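Local coordinates for putative serine phosphatase (Pseudomonas aeruginosa, PDB 6K4E), which probably removes phosphate from phosphothreonine or phosphoserine of a partner protein as a magnesium-dependent PP2C-type phosphatase in the SiaABC pathway controlling biofilm formation, at residues Asp242-Phe252 and Thr279-Arg290. Residues are numbered along the deposited sequence; the frame is centred on the assembly and turned at random.
Sequences DQAGGEHGFGF and TLAEYQGEHPQR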
loop_
_atom_site.group_PDB
_atom_site.type_symbol
_atom_site.label_atom_id
_atom_site.label_comp_id
_atom_site.label_asym_id
_atom_site.label_seq_id
_atom_site.Cartn_x
_atom_site.Cartn_y
_atom_site.Cartn_z
ATOM N N ASP B 242 -18.234 -10.581 -14.955
ATOM C CA ASP B 242 -19.294 -9.633 -14.604
ATOM C C ASP B 242 -19.476 -8.564 -15.652
ATOM O O ASP B 242 -20.415 -7.784 -15.549
ATOM C CB ASP B 242 -19.032 -9.003 -13.214
ATOM C CG ASP B 242 -19.171 -9.963 -12.041
ATOM O OD1 ASP B 242 -19.665 -11.106 -12.252
ATOM O OD2 ASP B 242 -18.820 -9.567 -10.915
ATOM N N GLN B 243 -18.602 -8.515 -16.664
ATOM C CA GLN B 243 -18.723 -7.505 -17.717
ATOM C C GLN B 243 -20.075 -7.553 -18.403
ATOM O O GLN B 243 -20.405 -8.561 -19.044
ATOM C CB GLN B 243 -17.624 -7.622 -18.763
ATOM C CG GLN B 243 -17.655 -6.483 -19.822
ATOM C CD GLN B 243 -17.616 -5.088 -19.211
ATOM O OE1 GLN B 243 -16.698 -4.730 -18.466
ATOM N NE2 GLN B 243 -18.656 -4.308 -19.445
ATOM N N ALA B 244 -20.844 -6.451 -18.274
ATOM C CA ALA B 244 -22.136 -6.293 -18.902
ATOM C C ALA B 244 -21.945 -6.159 -20.433
ATOM O O ALA B 244 -20.922 -5.657 -20.881
ATOM C CB ALA B 244 -22.805 -5.052 -18.345
ATOM N N GLY B 245 -22.913 -6.649 -21.202
ATOM C CA GLY B 245 -22.884 -6.566 -22.656
ATOM C C GLY B 245 -23.880 -7.483 -23.324
ATOM O O GLY B 245 -24.759 -8.049 -22.666
ATOM N N GLY B 246 -23.711 -7.645 -24.633
ATOM C CA GLY B 246 -24.560 -8.504 -25.447
ATOM C C GLY B 246 -25.893 -7.861 -25.738
ATOM O O GLY B 246 -26.043 -6.638 -25.616
ATOM N N GLU B 247 -26.883 -8.681 -26.102
ATOM C CA GLU B 247 -28.204 -8.209 -26.511
ATOM C C GLU B 247 -29.017 -7.503 -25.429
ATOM O O GLU B 247 -29.755 -6.579 -25.760
ATOM C CB GLU B 247 -29.016 -9.363 -27.115
ATOM C CG GLU B 247 -28.285 -10.033 -28.270
ATOM C CD GLU B 247 -29.048 -11.121 -28.995
ATOM O OE1 GLU B 247 -29.613 -10.827 -30.074
ATOM O OE2 GLU B 247 -29.043 -12.276 -28.508
ATOM N N HIS B 248 -28.887 -7.921 -24.155
ATOM C CA HIS B 248 -29.680 -7.393 -23.034
ATOM C C HIS B 248 -28.888 -6.727 -21.903
ATOM O O HIS B 248 -29.489 -6.150 -20.996
ATOM C CB HIS B 248 -30.561 -8.510 -22.465
ATOM C CG HIS B 248 -31.270 -9.267 -23.533
ATOM N ND1 HIS B 248 -30.770 -10.462 -24.008
ATOM C CD2 HIS B 248 -32.342 -8.911 -24.274
ATOM C CE1 HIS B 248 -31.585 -10.826 -24.985
ATOM N NE2 HIS B 248 -32.544 -9.920 -25.185
ATOM N N GLY B 249 -27.564 -6.778 -21.973
ATOM C CA GLY B 249 -26.740 -6.139 -20.956
ATOM C C GLY B 249 -26.391 -7.025 -19.781
ATOM O O GLY B 249 -25.917 -6.531 -18.766
ATOM N N PHE B 250 -26.593 -8.345 -19.921
ATOM C CA PHE B 250 -26.251 -9.350 -18.917
ATOM C C PHE B 250 -24.740 -9.416 -18.799
ATOM O O PHE B 250 -24.031 -9.141 -19.782
ATOM C CB PHE B 250 -26.712 -10.753 -19.370
ATOM C CG PHE B 250 -28.194 -11.028 -19.429
ATOM C CD1 PHE B 250 -29.081 -10.375 -18.570
ATOM C CD2 PHE B 250 -28.720 -11.880 -20.390
ATOM C CE1 PHE B 250 -30.467 -10.571 -18.682
ATOM C CE2 PHE B 250 -30.100 -12.093 -20.483
ATOM C CZ PHE B 250 -30.966 -11.417 -19.648
ATOM N N GLY B 251 -24.263 -9.866 -17.645
ATOM C CA GLY B 251 -22.827 -10.069 -17.448
ATOM C C GLY B 251 -22.391 -11.244 -18.301
ATOM O O GLY B 251 -23.200 -12.136 -18.581
ATOM N N PHE B 252 -21.144 -11.233 -18.786
ATOM C CA PHE B 252 -20.605 -12.318 -19.606
ATOM C C PHE B 252 -20.997 -13.678 -18.996
ATOM O O PHE B 252 -21.698 -14.433 -19.643
ATOM C CB PHE B 252 -19.085 -12.152 -19.727
ATOM C CG PHE B 252 -18.441 -12.979 -20.801
ATOM C CD1 PHE B 252 -18.523 -12.598 -22.141
ATOM C CD2 PHE B 252 -17.677 -14.095 -20.476
ATOM C CE1 PHE B 252 -17.887 -13.352 -23.138
ATOM C CE2 PHE B 252 -17.028 -14.840 -21.477
ATOM C CZ PHE B 252 -17.145 -14.465 -22.793
ATOM N N THR B 279 -13.038 -11.098 -27.681
ATOM C CA THR B 279 -14.332 -11.705 -27.295
ATOM C C THR B 279 -15.097 -10.783 -26.332
ATOM O O THR B 279 -16.303 -10.625 -26.473
ATOM C CB THR B 279 -14.145 -13.145 -26.746
ATOM O OG1 THR B 279 -13.612 -13.964 -27.793
ATOM C CG2 THR B 279 -15.438 -13.776 -26.215
ATOM N N LEU B 280 -14.392 -10.162 -25.379
ATOM C CA LEU B 280 -15.018 -9.241 -24.433
ATOM C C LEU B 280 -15.345 -7.904 -25.098
ATOM O O LEU B 280 -16.440 -7.367 -24.873
ATOM C CB LEU B 280 -14.165 -9.028 -23.174
ATOM C CG LEU B 280 -14.939 -8.412 -21.982
ATOM C CD1 LEU B 280 -16.003 -9.367 -21.440
ATOM C CD2 LEU B 280 -14.015 -8.048 -20.899
ATOM N N ALA B 281 -14.420 -7.383 -25.931
ATOM C CA ALA B 281 -14.634 -6.115 -26.646
ATOM C C ALA B 281 -15.893 -6.207 -27.498
ATOM O O ALA B 281 -16.730 -5.303 -27.469
ATOM C CB ALA B 281 -13.427 -5.777 -27.496
ATOM N N GLU B 282 -16.078 -7.350 -28.162
ATOM C CA GLU B 282 -17.236 -7.633 -29.002
ATOM C C GLU B 282 -18.514 -7.706 -28.196
ATOM O O GLU B 282 -19.480 -7.055 -28.565
ATOM C CB GLU B 282 -17.013 -8.909 -29.839
ATOM C CG GLU B 282 -18.229 -9.361 -30.642
ATOM C CD GLU B 282 -18.065 -9.702 -32.110
ATOM O OE1 GLU B 282 -19.023 -10.271 -32.677
ATOM O OE2 GLU B 282 -17.007 -9.401 -32.703
ATOM N N TYR B 283 -18.501 -8.477 -27.077
ATOM C CA TYR B 283 -19.624 -8.682 -26.167
ATOM C C TYR B 283 -20.059 -7.376 -25.548
ATOM O O TYR B 283 -21.218 -7.028 -25.620
ATOM C CB TYR B 283 -19.268 -9.728 -25.089
ATOM C CG TYR B 283 -20.450 -10.088 -24.215
ATOM C CD1 TYR B 283 -21.505 -10.855 -24.713
ATOM C CD2 TYR B 283 -20.538 -9.629 -22.902
ATOM C CE1 TYR B 283 -22.621 -11.145 -23.931
ATOM C CE2 TYR B 283 -21.648 -9.921 -22.106
ATOM C CZ TYR B 283 -22.691 -10.676 -22.628
ATOM O OH TYR B 283 -23.787 -10.971 -21.859
ATOM N N GLN B 284 -19.116 -6.649 -24.977
ATOM C CA GLN B 284 -19.289 -5.366 -24.301
ATOM C C GLN B 284 -19.910 -4.273 -25.173
ATOM O O GLN B 284 -20.864 -3.632 -24.741
ATOM C CB GLN B 284 -17.951 -4.937 -23.739
ATOM C CG GLN B 284 -17.996 -3.729 -22.829
ATOM C CD GLN B 284 -16.629 -3.395 -22.322
ATOM O OE1 GLN B 284 -15.736 -4.240 -22.253
ATOM N NE2 GLN B 284 -16.424 -2.142 -21.974
ATOM N N GLY B 285 -19.400 -4.097 -26.395
ATOM C CA GLY B 285 -19.901 -3.081 -27.311
ATOM C C GLY B 285 -19.762 -1.693 -26.724
ATOM O O GLY B 285 -18.672 -1.296 -26.320
ATOM N N GLU B 286 -20.882 -0.987 -26.594
ATOM C CA GLU B 286 -20.933 0.365 -26.046
ATOM C C GLU B 286 -21.008 0.421 -24.503
ATOM O O GLU B 286 -20.958 1.513 -23.949
ATOM C CB GLU B 286 -22.111 1.144 -26.671
ATOM C CG GLU B 286 -21.638 2.291 -27.546
ATOM C CD GLU B 286 -21.189 1.891 -28.932
ATOM O OE1 GLU B 286 -21.956 2.167 -29.883
ATOM O OE2 GLU B 286 -20.070 1.345 -29.083
ATOM N N HIS B 287 -21.152 -0.726 -23.816
ATOM C CA HIS B 287 -21.228 -0.758 -22.349
ATOM C C HIS B 287 -19.923 -0.334 -21.692
ATOM O O HIS B 287 -18.860 -0.828 -22.081
ATOM C CB HIS B 287 -21.599 -2.146 -21.830
ATOM C CG HIS B 287 -23.024 -2.503 -22.054
ATOM N ND1 HIS B 287 -23.464 -2.975 -23.279
ATOM C CD2 HIS B 287 -24.072 -2.442 -21.205
ATOM C CE1 HIS B 287 -24.757 -3.200 -23.130
ATOM N NE2 HIS B 287 -25.165 -2.901 -21.899
ATOM N N PRO B 288 -19.972 0.527 -20.654
ATOM C CA PRO B 288 -18.728 0.875 -19.946
ATOM C C PRO B 288 -18.159 -0.350 -19.239
ATOM O O PRO B 288 -18.890 -1.332 -19.025
ATOM C CB PRO B 288 -19.188 1.922 -18.916
ATOM C CG PRO B 288 -20.633 1.609 -18.688
ATOM C CD PRO B 288 -21.143 1.196 -20.044
ATOM N N GLN B 289 -16.849 -0.314 -18.917
ATOM C CA GLN B 289 -16.207 -1.388 -18.166
ATOM C C GLN B 289 -16.792 -1.285 -16.752
ATOM O O GLN B 289 -16.826 -0.208 -16.156
ATOM C CB GLN B 289 -14.682 -1.239 -18.163
ATOM C CG GLN B 289 -13.962 -2.493 -17.670
ATOM C CD GLN B 289 -12.473 -2.335 -17.652
ATOM O OE1 GLN B 289 -11.905 -1.598 -18.436
ATOM N NE2 GLN B 289 -11.799 -3.029 -16.761
ATOM N N ARG B 290 -17.349 -2.385 -16.285
ATOM C CA ARG B 290 -18.065 -2.493 -15.015
ATOM C C ARG B 290 -17.135 -2.625 -13.802
ATOM O O ARG B 290 -17.458 -2.117 -12.736
ATOM C CB ARG B 290 -19.042 -3.698 -15.126
ATOM C CG ARG B 290 -20.124 -3.709 -14.098
ATOM C CD ARG B 290 -21.379 -4.358 -14.610
ATOM N NE ARG B 290 -22.484 -3.814 -13.842
ATOM C CZ ARG B 290 -23.766 -4.010 -14.109
ATOM N NH1 ARG B 290 -24.129 -4.762 -15.140
ATOM N NH2 ARG B 290 -24.700 -3.457 -13.348
HETATM O O HOH W 1 -23.107 -7.319 -15.608
#
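The buried carboxamide of Gln243 bridges Pro288 O and Arg290 N, stitching its own loop to the chain leaving helix 269-284. Gln243 NE2 uses both hydrogens close to the amide plane, one reaching Pro288 O at 3.0 Å and the other turning back to Ala244 O, where it meets a lone pair in the carbonyl plane. Gln243 OE1 accepts a longer, nearly straight bond from Arg290 N (3.3 Å). A bend at chi2 (55°) turns this amide toward Pro288 O and lays it on the Gln284 amide, the planes 16° apart. The Gln284 amide is held in turn by NE2 donating to His287 O. The bond from His287 N to Gln284 O closes the type II' turn after the helix; His287 ND1 adds a second, near its ring plane, to the same oxygen, and the imidazole face lies over Gly245 CA.

Tyr283 is sandwiched: Gly246 CA and Gly245 C lie over one face, while the edge of Phe252 meets the other in a T-shaped pair with planes at 85°. Tyr283 OH donates to Phe250 O (2.8 Å) from above the carbonyl plane, and Tyr283 O receives Gly246 N (2.8 Å). Farther along, a water gives a hydrogen to Asp242 O at 2.7 Å and accepts a weak bond from Arg290 NH1. Phe252 also touches Phe257 and Met260 of helix 254-264.

The segments run between magnesium ligands Asp238 and Asp291, the Asp242 side chain about 5 Å from a magnesium ion. Main-chain groups thus supply most bonding partners: the Gln243 amide serves two beyond the helix and one of its own segment.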